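Local coordinates for protein DyP-type peroxidase (Thermobifida cellulosilytica, PDB 4GS1) that probably catalyses the hydrogen peroxide-dependent oxidation of dyes and other organic substrates with a bound haem, as a dye-decolourising peroxidase, at residues Ala67-Gly72 with Leu116-Ala121; Met106-Ile111 with Met150-Ala155; Ala130-Phe135 with Ser374-Val379; His233-Gly238 with Ala378-Thr383. One frame throughout, in Å; residues are numbered along the deposited sequence. Where two conformers were deposited one is given.

How the contacts relate
Contacts 1 and 2 lie in the N-terminal half of the peroxidase, contact 4 in the C-terminal half, and contact 3 joins the two. The two sheets meet where strands 106-111 and 369-379 approach: Ile-111 O of contact 2 probably accepts a hydrogen bond from Ala-378 N, 2.8 Å away, a residue shared by contacts 3 and 4. Leu-116 of contact 1 packs its CD1 on Ile-111 CG2 at 3.7 Å and its CD2 on Trp-235 CZ2 of contact 4 at 4.0 Å. The centres of contacts 2 and 3 are about 17 Å apart. Contact 3 approaches the haem, with the Leu-132 side chain about 9 Å from it.

Contact 1 (Ala67-Gly72 with Leu116-Ala121); sequences AAAREG and LEAMDA
Met-119 O is gripped by two waters that tie it to the guanidinium of Arg-70. One water donates to Met-119 O at 2.8 Å and accepts from Arg-70 NE, lying at the edge of the guanidinium and in its plane. The second repeats the bridge from Arg-70 NH2 to the same Met-119 O. Arg-70 leaves its helix with CG anti to the backbone N, and the chain bends at chi3 (-70°), the torsion that places NE. Its third nitrogen, NH1, is held by the carbonyl oxygens of Leu-392 and Val-393, so each guanidinium nitrogen has a partner and the group is probably fixed in rotation. NH2 also lies 4.0 Å from Ala-121 CB.

Away from the waters, side chains pack on backbone and on each other. The Met-119 side chain lies against the backbone of helix 66-90, with CG 3.9 Å from Arg-70 N and SD 3.9 Å from Arg-70 CA. Beside it, Ala-69 CB sits 3.6 Å from Ala-118 O and 4.2 Å from Ala-118 CB, a spacing that small side chains permit. The carbonyl of Met-119 faces Arg-70 where helix 113-118 ends in a Schellman motif: Asp-120 has positive phi (54°), and Ala-121 N bonds back to Leu-116 O at 2.8 Å.

The contact thus sets the first turns of helix 66-90 against the C-terminal end of helix 113-118. Helix 390-393, near the C-terminus of the chain, completes the group: Leu-392 touches both Leu-116 and Met-119, and its carbonyl holds Arg-70.

Contact 2 (Met106-Ile111 with Met150-Ala155); sequences MVTIGI and MLQVGA
Ile-109 and Leu-151 adopt matching first torsions, chi1 -58° and -71°, which set CG1 of one and CG of the other anti to the carbonyl carbon; the two side chains lie side by side and point the same way. Leu-151 CD2 comes 3.8 Å from Ile-109 CG1 and 4.2 Å from Val-107 CG1, whose side chain it crosses obliquely. Val-153 joins the same face, its CG1 4.4 Å from Val-107 CG2.

The strands run antiparallel, their axes at 167°. Met-106 with Gly-154, Thr-108 with Gln-152 and Gly-110 with Met-150 are the hydrogen-bonded pairs, each with two backbone bonds; the shortest, from Thr-108 N to Gln-152 O, is 2.8 Å. Between them lie the non-hydrogen-bonded pairs Val-107 with Val-153 and Ile-109 with Leu-151, where CA-H groups approach carbonyls, as Leu-151 CA does Thr-108 O at 3.3 Å.

On the other face Thr-108 stands beside Gln-152. A water donates to Thr-108 OG1 at 2.9 Å and to Gln-152 O at 3.0 Å, and weakly to Met-106 O.

These are neighbouring strands of the N-terminal ferredoxin-like sheet, whose helices 66-90 and 158-172 cover the aliphatic face through Leu-77, Trp-80, Ala-84, Leu-161 and Leu-168. The two faces therefore differ in chemistry: an aliphatic layer beneath the helices, and a mixed face where Thr-108 is a buried polar spot between Met-106 and Met-150. There Val-379 packs on Thr-108 and, with Phe-377, on Met-150, while Thr-108 OG1 has Pro-41 O as a partner besides the water.

Contact 3 (Ala130-Phe135 with Ser374-Val379); sequences ADLPEF and SALFAV. With GOL (glycerol), chain H.
A glycerol site lies between the loop 130-135 and strand 369-379, where Leu-132 and Leu-376 meet; the glycerol probably came from the crystallisation liquor. It bridges the two backbones: Leu-132 N donates to its O1 at 2.7 Å, and Leu-376 N donates to its O3 at 2.9 Å, the latter bond nearly straight at 171°.

Beside this bridge the leucines touch, with Leu-132 CG 4.2 Å from Leu-376 CB. Leu-132 CD1 lies 3.7 Å from Ser-374 OG, a hydroxyl that is hydrogen-bonded to Arg-245 NH1. Leu-376 has CG anti to its backbone N (chi1 170°), on the side of its own carbonyl carbon. Its CD2 lies 3.3 Å from Ala-130 O; Leu-376 thus meets Ala-130 as well, and Leu-132 meets Ser-374.

The loop belongs to the long connection between helix 113-118 and strand 149-155, here laid against strand 369-379, the last strand of the C-terminal four-stranded sheet. Val-243 of the adjacent strand 240-249 touches both leucines, while Pro-133 and Phe-135 pack on helix 351-360.

Contact 4 (His233-Gly238 with Ala378-Thr383); sequences HAWMDG and AVPAAT
The 3-10 turn that carries Trp-235 and Met-236 approaches the end of strand 369-379 and the residues just after it, at Ala-378 and Pro-380, the touching parts running 72° apart. One water ties the backbones together, donating to Trp-235 O and, at 2.7 Å, to Asp-237 O while accepting from Ala-381 N at 2.9 Å.

Met-236, bent at chi2 and chi3, reaches across to the second segment. Its SD lies 3.7 Å from Ala-378 CB and 3.9 Å from Pro-380 CB, and its CE reaches Val-379 N at 3.8 Å. Its CG sits 3.6 Å above one face of the Trp-235 ring, toward the rim. The indole extends to Ala-378 as well, with CH2 4.0 Å from CB, and its NE1 is hydrogen-bonded to Arg-124 O. An alanine in place of Met-236 would probably leave Ala-378 CB and Pro-380 CB without the sulphur that touches both, and the indole without CG on one face. Farther on, Ala-381 CB rests 3.8 Å from Gly-238 O.

In the C-terminal ferredoxin-like sheet, the turn leading into strand 240-249 thus packs on the end of its neighbour strand 369-379, with Val-379 bonded to Ser-240 through the backbone.

Contact 1 (Ala67-Gly72 with Leu116-Ala121)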
loop_
_atom_site.group_PDB
_atom_site.type_symbol
_atom_site.label_atom_id
_atom_site.label_comp_id
_atom_site.label_asym_id
_atom_site.label_seq_id
_atom_site.Cartn_x
_atom_site.Cartn_y
_atom_site.Cartn_z
ATOM N N ALA B 67 -27.919 -24.860 9.979
ATOM C CA ALA B 67 -27.183 -26.029 9.504
ATOM C C ALA B 67 -26.292 -25.680 8.310
ATOM O O ALA B 67 -25.137 -26.105 8.239
ATOM C CB ALA B 67 -28.141 -27.161 9.151
ATOM N N ALA B 68 -26.828 -24.906 7.374
ATOM C CA ALA B 68 -26.055 -24.474 6.210
ATOM C C ALA B 68 -24.912 -23.544 6.604
ATOM O O ALA B 68 -23.845 -23.564 5.984
ATOM C CB ALA B 68 -26.959 -23.793 5.191
ATOM N N ALA B 69 -25.147 -22.712 7.616
ATOM C CA ALA B 69 -24.134 -21.768 8.080
ATOM C C ALA B 69 -22.977 -22.518 8.734
ATOM O O ALA B 69 -21.809 -22.175 8.549
ATOM C CB ALA B 69 -24.747 -20.750 9.045
ATOM N N ARG B 70 -23.307 -23.547 9.509
ATOM C CA ARG B 70 -22.286 -24.381 10.127
ATOM C C ARG B 70 -21.469 -25.106 9.061
ATOM O O ARG B 70 -20.245 -25.185 9.157
ATOM C CB ARG B 70 -22.938 -25.388 11.083
ATOM C CG ARG B 70 -21.949 -26.262 11.835
ATOM C CD ARG B 70 -22.662 -27.188 12.815
ATOM N NE ARG B 70 -23.243 -26.465 13.946
ATOM C CZ ARG B 70 -22.596 -26.198 15.079
ATOM N NH1 ARG B 70 -21.339 -26.590 15.245
ATOM N NH2 ARG B 70 -23.213 -25.536 16.051
ATOM N N GLU B 71 -22.151 -25.627 8.042
ATOM C CA GLU B 71 -21.473 -26.294 6.935
ATOM C C GLU B 71 -20.601 -25.305 6.167
ATOM O O GLU B 71 -19.478 -25.635 5.770
ATOM C CB GLU B 71 -22.486 -26.946 5.993
ATOM C CG GLU B 71 -21.873 -27.968 5.056
ATOM C CD GLU B 71 -21.189 -29.098 5.804
ATOM O OE1 GLU B 71 -21.726 -29.536 6.846
ATOM O OE2 GLU B 71 -20.110 -29.539 5.357
ATOM N N GLY B 72 -21.113 -24.093 5.967
ATOM C CA GLY B 72 -20.357 -23.050 5.288
ATOM C C GLY B 72 -19.109 -22.642 6.051
ATOM O O GLY B 72 -18.032 -22.464 5.474
ATOM N N LEU B 116 -21.252 -17.335 15.217
ATOM C CA LEU B 116 -21.892 -18.225 16.180
ATOM C C LEU B 116 -23.392 -17.968 16.215
ATOM O O LEU B 116 -24.186 -18.906 16.343
ATOM C CB LEU B 116 -21.257 -18.084 17.571
ATOM C CG LEU B 116 -19.924 -18.819 17.769
ATOM C CD1 LEU B 116 -18.747 -18.119 17.065
ATOM C CD2 LEU B 116 -19.626 -18.976 19.245
ATOM N N GLU B 117 -23.788 -16.707 16.071
ATOM C CA GLU B 117 -25.216 -16.384 16.004
ATOM C C GLU B 117 -25.877 -17.026 14.778
ATOM O O GLU B 117 -26.953 -17.617 14.881
ATOM C CB GLU B 117 -25.451 -14.866 16.028
ATOM C CG GLU B 117 -24.987 -14.182 17.319
ATOM C CD GLU B 117 -25.517 -14.858 18.587
ATOM O OE1 GLU B 117 -26.685 -15.312 18.587
ATOM O OE2 GLU B 117 -24.763 -14.941 19.587
ATOM N N ALA B 118 -25.222 -16.928 13.623
ATOM C CA ALA B 118 -25.748 -17.539 12.399
ATOM C C ALA B 118 -25.858 -19.061 12.508
ATOM O O ALA B 118 -26.726 -19.668 11.884
ATOM C CB ALA B 118 -24.888 -17.161 11.201
ATOM N N MET B 119 -24.967 -19.676 13.283
ATOM C CA MET B 119 -24.998 -21.128 13.469
ATOM C C MET B 119 -25.944 -21.546 14.592
ATOM O O MET B 119 -26.013 -22.730 14.922
ATOM C CB MET B 119 -23.595 -21.675 13.769
ATOM C CG MET B 119 -22.574 -21.426 12.677
ATOM S SD MET B 119 -20.954 -22.161 13.011
ATOM C CE MET B 119 -20.480 -21.328 14.521
ATOM N N ASP B 120 -26.661 -20.579 15.170
ATOM C CA ASP B 120 -27.539 -20.835 16.319
ATOM C C ASP B 120 -26.722 -21.521 17.413
ATOM O O ASP B 120 -27.115 -22.553 17.959
ATOM C CB ASP B 120 -28.757 -21.679 15.904
ATOM C CG ASP B 120 -29.834 -21.741 16.980
ATOM O OD1 ASP B 120 -29.950 -20.794 17.788
ATOM O OD2 ASP B 120 -30.576 -22.746 17.014
ATOM N N ALA B 121 -25.570 -20.930 17.718
ATOM C CA ALA B 121 -24.630 -21.516 18.666
ATOM C C ALA B 121 -24.211 -20.540 19.760
ATOM O O ALA B 121 -23.044 -20.506 20.155
ATOM C CB ALA B 121 -23.407 -22.043 17.932
HETATM O O HOH W 1 -25.673 -25.147 13.606
HETATM O O HOH W 2 -25.974 -25.335 16.062
#

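Contact 2 (Met106-Ile111 with Met150-Ala155)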
loop_
_atom_site.group_PDB
_atom_site.type_symbol
_atom_site.label_atom_id
_atom_site.label_comp_id
_atom_site.label_asym_id
_atom_site.label_seq_id
_atom_site.Cartn_x
_atom_site.Cartn_y
_atom_site.Cartn_z
ATOM N N MET B 106 2.772 -15.173 6.452
ATOM C CA MET B 106 2.024 -15.775 7.548
ATOM C C MET B 106 0.535 -15.487 7.429
ATOM O O MET B 106 0.140 -14.395 7.003
ATOM C CB MET B 106 2.559 -15.278 8.901
ATOM C CG MET B 106 2.709 -13.755 9.001
ATOM S SD MET B 106 3.316 -13.209 10.631
ATOM C CE MET B 106 4.974 -13.874 10.648
ATOM N N VAL B 107 -0.277 -16.471 7.816
ATOM C CA VAL B 107 -1.737 -16.395 7.720
ATOM C C VAL B 107 -2.379 -16.681 9.080
ATOM O O VAL B 107 -2.073 -17.699 9.714
ATOM C CB VAL B 107 -2.287 -17.413 6.676
ATOM C CG1 VAL B 107 -3.802 -17.279 6.546
ATOM C CG2 VAL B 107 -1.628 -17.202 5.318
ATOM N N THR B 108 -3.256 -15.778 9.523
ATOM C CA THR B 108 -4.013 -15.924 10.765
ATOM C C THR B 108 -5.498 -16.050 10.446
ATOM O O THR B 108 -6.015 -15.297 9.620
ATOM C CB THR B 108 -3.861 -14.677 11.649
ATOM O OG1 THR B 108 -2.501 -14.232 11.635
ATOM C CG2 THR B 108 -4.303 -14.971 13.090
ATOM N N ILE B 109 -6.192 -16.974 11.111
ATOM C CA ILE B 109 -7.606 -17.214 10.835
ATOM C C ILE B 109 -8.468 -16.920 12.068
ATOM O O ILE B 109 -8.218 -17.450 13.152
ATOM C CB ILE B 109 -7.850 -18.685 10.380
ATOM C CG1 ILE B 109 -7.023 -19.019 9.129
ATOM C CG2 ILE B 109 -9.314 -18.923 10.116
ATOM C CD1 ILE B 109 -7.027 -20.528 8.782
ATOM N N GLY B 110 -9.485 -16.076 11.911
ATOM C CA GLY B 110 -10.311 -15.701 13.051
ATOM C C GLY B 110 -11.802 -15.813 12.812
ATOM O O GLY B 110 -12.261 -15.914 11.664
ATOM N N ILE B 111 -12.559 -15.752 13.908
ATOM C CA ILE B 111 -13.991 -16.033 13.905
ATOM C C ILE B 111 -14.739 -14.946 14.673
ATOM O O ILE B 111 -14.349 -14.583 15.785
ATOM C CB ILE B 111 -14.243 -17.398 14.581
ATOM C CG1 ILE B 111 -13.733 -18.531 13.683
ATOM C CG2 ILE B 111 -15.728 -17.598 14.914
ATOM C CD1 ILE B 111 -13.580 -19.865 14.409
ATOM N N MET B 150 -12.401 -13.805 9.611
ATOM C CA MET B 150 -11.271 -12.908 9.403
ATOM C C MET B 150 -10.035 -13.652 8.889
ATOM O O MET B 150 -9.737 -14.765 9.333
ATOM C CB MET B 150 -10.950 -12.197 10.724
ATOM C CG MET B 150 -9.865 -11.154 10.652
ATOM S SD MET B 150 -8.211 -11.822 10.876
ATOM C CE MET B 150 -8.405 -12.813 12.352
ATOM N N LEU B 151 -9.323 -13.038 7.946
ATOM C CA LEU B 151 -7.959 -13.458 7.622
ATOM C C LEU B 151 -7.025 -12.272 7.890
ATOM O O LEU B 151 -7.327 -11.141 7.508
ATOM C CB LEU B 151 -7.814 -13.905 6.164
ATOM C CG LEU B 151 -8.460 -15.232 5.763
ATOM C CD1 LEU B 151 -8.263 -15.471 4.266
ATOM C CD2 LEU B 151 -7.854 -16.373 6.573
ATOM N N GLN B 152 -5.913 -12.524 8.578
ATOM C CA GLN B 152 -4.817 -11.562 8.632
ATOM C C GLN B 152 -3.702 -12.206 7.825
ATOM O O GLN B 152 -3.248 -13.300 8.156
ATOM C CB GLN B 152 -4.345 -11.305 10.068
ATOM C CG GLN B 152 -3.137 -10.345 10.149
ATOM C CD GLN B 152 -2.557 -10.206 11.544
ATOM O OE1 GLN B 152 -2.344 -11.198 12.257
ATOM N NE2 GLN B 152 -2.279 -8.980 11.934
ATOM N N VAL B 153 -3.281 -11.547 6.751
ATOM C CA VAL B 153 -2.209 -12.074 5.920
ATOM C C VAL B 153 -1.049 -11.095 6.005
ATOM O O VAL B 153 -1.241 -9.893 5.843
ATOM C CB VAL B 153 -2.660 -12.251 4.455
ATOM C CG1 VAL B 153 -1.649 -13.102 3.689
ATOM C CG2 VAL B 153 -4.048 -12.894 4.380
ATOM N N GLY B 154 0.154 -11.594 6.279
ATOM C CA GLY B 154 1.292 -10.709 6.428
ATOM C C GLY B 154 2.492 -11.208 5.648
ATOM O O GLY B 154 2.664 -12.405 5.478
ATOM N N ALA B 155 3.319 -10.287 5.173
ATOM C CA ALA B 155 4.563 -10.656 4.503
ATOM C C ALA B 155 5.502 -9.476 4.474
ATOM O O ALA B 155 5.073 -8.341 4.650
ATOM C CB ALA B 155 4.286 -11.148 3.091
HETATM O O HOH W 3 -0.695 -13.100 9.680
#

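Contact 3 (Ala130-Phe135 with Ser374-Val379)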
loop_
_atom_site.group_PDB
_atom_site.type_symbol
_atom_site.label_atom_id
_atom_site.label_comp_id
_atom_site.label_asym_id
_atom_site.label_seq_id
_atom_site.Cartn_x
_atom_site.Cartn_y
_atom_site.Cartn_z
ATOM N N ALA B 130 -18.044 -11.265 23.707
ATOM C CA ALA B 130 -19.163 -10.312 23.725
ATOM C C ALA B 130 -18.835 -9.108 22.851
ATOM O O ALA B 130 -17.676 -8.707 22.761
ATOM C CB ALA B 130 -19.465 -9.858 25.146
ATOM N N ASP B 131 -19.846 -8.533 22.205
ATOM C CA ASP B 131 -19.621 -7.345 21.384
ATOM C C ASP B 131 -18.938 -6.232 22.176
ATOM O O ASP B 131 -19.177 -6.062 23.378
ATOM C CB ASP B 131 -20.941 -6.821 20.801
ATOM C CG ASP B 131 -21.578 -7.783 19.811
ATOM O OD1 ASP B 131 -22.782 -7.605 19.514
ATOM O OD2 ASP B 131 -20.897 -8.714 19.328
ATOM N N LEU B 132 -18.079 -5.476 21.499
ATOM C CA LEU B 132 -17.428 -4.329 22.115
ATOM C C LEU B 132 -18.473 -3.252 22.412
ATOM O O LEU B 132 -19.472 -3.127 21.689
ATOM C CB LEU B 132 -16.338 -3.775 21.191
ATOM C CG LEU B 132 -15.224 -4.740 20.780
ATOM C CD1 LEU B 132 -14.264 -4.071 19.785
ATOM C CD2 LEU B 132 -14.455 -5.220 21.996
ATOM N N PRO B 133 -18.257 -2.477 23.486
ATOM C CA PRO B 133 -19.199 -1.400 23.806
ATOM C C PRO B 133 -19.120 -0.308 22.760
ATOM O O PRO B 133 -18.122 -0.237 22.031
ATOM C CB PRO B 133 -18.660 -0.835 25.128
ATOM C CG PRO B 133 -17.692 -1.849 25.650
ATOM C CD PRO B 133 -17.146 -2.558 24.449
ATOM N N GLU B 134 -20.148 0.533 22.691
ATOM C CA GLU B 134 -20.050 1.784 21.950
ATOM C C GLU B 134 -19.298 2.777 22.822
ATOM O O GLU B 134 -19.451 2.772 24.045
ATOM C CB GLU B 134 -21.447 2.322 21.624
ATOM C CG GLU B 134 -22.288 1.368 20.787
ATOM C CD GLU B 134 -23.646 1.938 20.428
ATOM O OE1 GLU B 134 -24.070 2.934 21.056
ATOM O OE2 GLU B 134 -24.289 1.387 19.510
ATOM N N PHE B 135 -18.471 3.615 22.205
ATOM C CA PHE B 135 -17.767 4.666 22.940
ATOM C C PHE B 135 -18.182 6.028 22.398
ATOM O O PHE B 135 -18.514 6.158 21.217
ATOM C CB PHE B 135 -16.244 4.489 22.827
ATOM C CG PHE B 135 -15.752 3.143 23.309
ATOM C CD1 PHE B 135 -15.527 2.911 24.664
ATOM C CD2 PHE B 135 -15.529 2.107 22.412
ATOM C CE1 PHE B 135 -15.084 1.676 25.108
ATOM C CE2 PHE B 135 -15.088 0.866 22.851
ATOM C CZ PHE B 135 -14.866 0.651 24.203
ATOM N N SER B 374 -14.103 -1.024 13.232
ATOM C CA SER B 374 -13.914 -1.776 14.471
ATOM C C SER B 374 -14.383 -3.208 14.311
ATOM O O SER B 374 -15.412 -3.446 13.686
ATOM C CB SER B 374 -14.741 -1.125 15.587
ATOM O OG SER B 374 -14.583 -1.829 16.809
ATOM N N ALA B 375 -13.649 -4.148 14.896
ATOM C CA ALA B 375 -14.067 -5.542 14.900
ATOM C C ALA B 375 -13.403 -6.313 16.019
ATOM O O ALA B 375 -12.283 -5.991 16.440
ATOM C CB ALA B 375 -13.756 -6.199 13.563
ATOM N N LEU B 376 -14.098 -7.339 16.497
ATOM C CA LEU B 376 -13.527 -8.280 17.447
ATOM C C LEU B 376 -13.561 -9.669 16.827
ATOM O O LEU B 376 -14.583 -10.081 16.264
ATOM C CB LEU B 376 -14.316 -8.257 18.772
ATOM C CG LEU B 376 -14.013 -9.349 19.806
ATOM C CD1 LEU B 376 -12.592 -9.240 20.347
ATOM C CD2 LEU B 376 -15.020 -9.303 20.961
ATOM N N PHE B 377 -12.440 -10.387 16.912
ATOM C CA PHE B 377 -12.347 -11.745 16.392
ATOM C C PHE B 377 -11.690 -12.682 17.375
ATOM O O PHE B 377 -10.708 -12.326 18.033
ATOM C CB PHE B 377 -11.548 -11.782 15.080
ATOM C CG PHE B 377 -12.231 -11.091 13.939
ATOM C CD1 PHE B 377 -13.335 -11.665 13.323
ATOM C CD2 PHE B 377 -11.773 -9.871 13.477
ATOM C CE1 PHE B 377 -13.972 -11.026 12.265
ATOM C CE2 PHE B 377 -12.410 -9.227 12.417
ATOM C CZ PHE B 377 -13.511 -9.809 11.815
ATOM N N ALA B 378 -12.248 -13.886 17.478
ATOM C CA ALA B 378 -11.661 -14.958 18.267
ATOM C C ALA B 378 -10.694 -15.730 17.374
ATOM O O ALA B 378 -11.039 -16.134 16.257
ATOM C CB ALA B 378 -12.755 -15.890 18.796
ATOM N N VAL B 379 -9.473 -15.920 17.855
ATOM C CA VAL B 379 -8.444 -16.585 17.063
ATOM C C VAL B 379 -7.981 -17.827 17.813
ATOM O O VAL B 379 -7.141 -17.763 18.710
ATOM C CB VAL B 379 -7.271 -15.631 16.770
ATOM C CG1 VAL B 379 -6.157 -16.358 16.025
ATOM C CG2 VAL B 379 -7.760 -14.435 15.960
HETATM C C1 GOL H . -17.587 -6.053 17.711
HETATM O O1 GOL H . -18.291 -5.599 18.836
HETATM C C2 GOL H . -18.543 -6.202 16.531
HETATM O O2 GOL H . -18.284 -5.193 15.559
HETATM C C3 GOL H . -18.174 -7.534 15.919
HETATM O O3 GOL H . -16.814 -7.420 15.572
#

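Contact 4 (His233-Gly238 with Ala378-Thr383)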
loop_
_atom_site.group_PDB
_atom_site.type_symbol
_atom_site.label_atom_id
_atom_site.label_comp_id
_atom_site.label_asym_id
_atom_site.label_seq_id
_atom_site.Cartn_x
_atom_site.Cartn_y
_atom_site.Cartn_z
ATOM N N HIS B 233 -17.390 -23.574 25.933
ATOM C CA HIS B 233 -16.581 -22.409 25.565
ATOM C C HIS B 233 -15.101 -22.762 25.384
ATOM O O HIS B 233 -14.294 -21.899 25.040
ATOM C CB HIS B 233 -16.688 -21.325 26.647
ATOM C CG HIS B 233 -18.077 -20.814 26.873
ATOM N ND1 HIS B 233 -18.404 -20.012 27.947
ATOM C CD2 HIS B 233 -19.222 -20.982 26.169
ATOM C CE1 HIS B 233 -19.687 -19.708 27.893
ATOM N NE2 HIS B 233 -20.209 -20.286 26.825
ATOM N N ALA B 234 -14.741 -24.019 25.626
ATOM C CA ALA B 234 -13.332 -24.418 25.676
ATOM C C ALA B 234 -12.618 -24.458 24.321
ATOM O O ALA B 234 -11.400 -24.633 24.270
ATOM C CB ALA B 234 -13.184 -25.761 26.406
ATOM N N TRP B 235 -13.362 -24.304 23.227
ATOM C CA TRP B 235 -12.743 -24.229 21.903
ATOM C C TRP B 235 -11.784 -23.046 21.788
ATOM O O TRP B 235 -10.933 -23.021 20.896
ATOM C CB TRP B 235 -13.797 -24.174 20.789
ATOM C CG TRP B 235 -14.683 -22.959 20.817
ATOM C CD1 TRP B 235 -15.804 -22.777 21.580
ATOM C CD2 TRP B 235 -14.534 -21.766 20.028
ATOM N NE1 TRP B 235 -16.355 -21.540 21.322
ATOM C CE2 TRP B 235 -15.596 -20.900 20.375
ATOM C CE3 TRP B 235 -13.610 -21.346 19.065
ATOM C CZ2 TRP B 235 -15.755 -19.637 19.793
ATOM C CZ3 TRP B 235 -13.765 -20.089 18.490
ATOM C CH2 TRP B 235 -14.832 -19.252 18.853
ATOM N N MET B 236 -11.925 -22.073 22.686
ATOM C CA MET B 236 -11.039 -20.904 22.692
ATOM C C MET B 236 -9.906 -20.995 23.715
ATOM O O MET B 236 -9.100 -20.070 23.819
ATOM C CB MET B 236 -11.822 -19.597 22.899
ATOM C CG MET B 236 -12.271 -18.922 21.611
ATOM S SD MET B 236 -10.915 -18.597 20.466
ATOM C CE MET B 236 -10.045 -17.292 21.337
ATOM N N ASP B 237 -9.832 -22.095 24.464
ATOM C CA ASP B 237 -8.699 -22.304 25.371
ATOM C C ASP B 237 -7.378 -22.200 24.609
ATOM O O ASP B 237 -7.179 -22.885 23.603
ATOM C CB ASP B 237 -8.780 -23.683 26.045
ATOM C CG ASP B 237 -9.896 -23.781 27.074
ATOM O OD1 ASP B 237 -10.703 -22.838 27.181
ATOM O OD2 ASP B 237 -9.970 -24.820 27.770
ATOM N N GLY B 238 -6.484 -21.332 25.076
ATOM C CA GLY B 238 -5.193 -21.165 24.427
ATOM C C GLY B 238 -5.210 -20.247 23.214
ATOM O O GLY B 238 -4.162 -19.972 22.620
ATOM N N ALA B 378 -12.248 -13.886 17.478
ATOM C CA ALA B 378 -11.661 -14.958 18.267
ATOM C C ALA B 378 -10.694 -15.730 17.374
ATOM O O ALA B 378 -11.039 -16.134 16.257
ATOM C CB ALA B 378 -12.755 -15.890 18.796
ATOM N N VAL B 379 -9.473 -15.920 17.855
ATOM C CA VAL B 379 -8.444 -16.585 17.063
ATOM C C VAL B 379 -7.981 -17.827 17.813
ATOM O O VAL B 379 -7.141 -17.763 18.710
ATOM C CB VAL B 379 -7.271 -15.631 16.770
ATOM C CG1 VAL B 379 -6.157 -16.358 16.025
ATOM C CG2 VAL B 379 -7.760 -14.435 15.960
ATOM N N PRO B 380 -8.547 -18.983 17.449
ATOM C CA PRO B 380 -8.269 -20.179 18.253
ATOM C C PRO B 380 -6.909 -20.824 17.986
ATOM O O PRO B 380 -6.275 -20.556 16.972
ATOM C CB PRO B 380 -9.409 -21.139 17.870
ATOM C CG PRO B 380 -9.865 -20.691 16.519
ATOM C CD PRO B 380 -9.591 -19.199 16.431
ATOM N N ALA B 381 -6.469 -21.665 18.921
ATOM C CA ALA B 381 -5.324 -22.535 18.698
ATOM C C ALA B 381 -5.844 -23.876 18.193
ATOM O O ALA B 381 -6.777 -24.441 18.769
ATOM C CB ALA B 381 -4.555 -22.727 19.993
ATOM N N ALA B 382 -5.247 -24.392 17.126
ATOM C CA ALA B 382 -5.643 -25.698 16.605
ATOM C C ALA B 382 -4.532 -26.716 16.830
ATOM O O ALA B 382 -3.354 -26.395 16.659
ATOM C CB ALA B 382 -5.986 -25.604 15.126
ATOM N N THR B 383 -4.904 -27.941 17.199
ATOM C CA THR B 383 -3.921 -29.004 17.402
ATOM C C THR B 383 -3.272 -29.416 16.082
ATOM O O THR B 383 -3.412 -28.739 15.065
ATOM C CB THR B 383 -4.534 -30.266 18.055
ATOM O OG1 THR B 383 -5.264 -31.006 17.070
ATOM C CG2 THR B 383 -5.453 -29.902 19.214
HETATM O O HOH W 4 -8.205 -22.206 21.173
#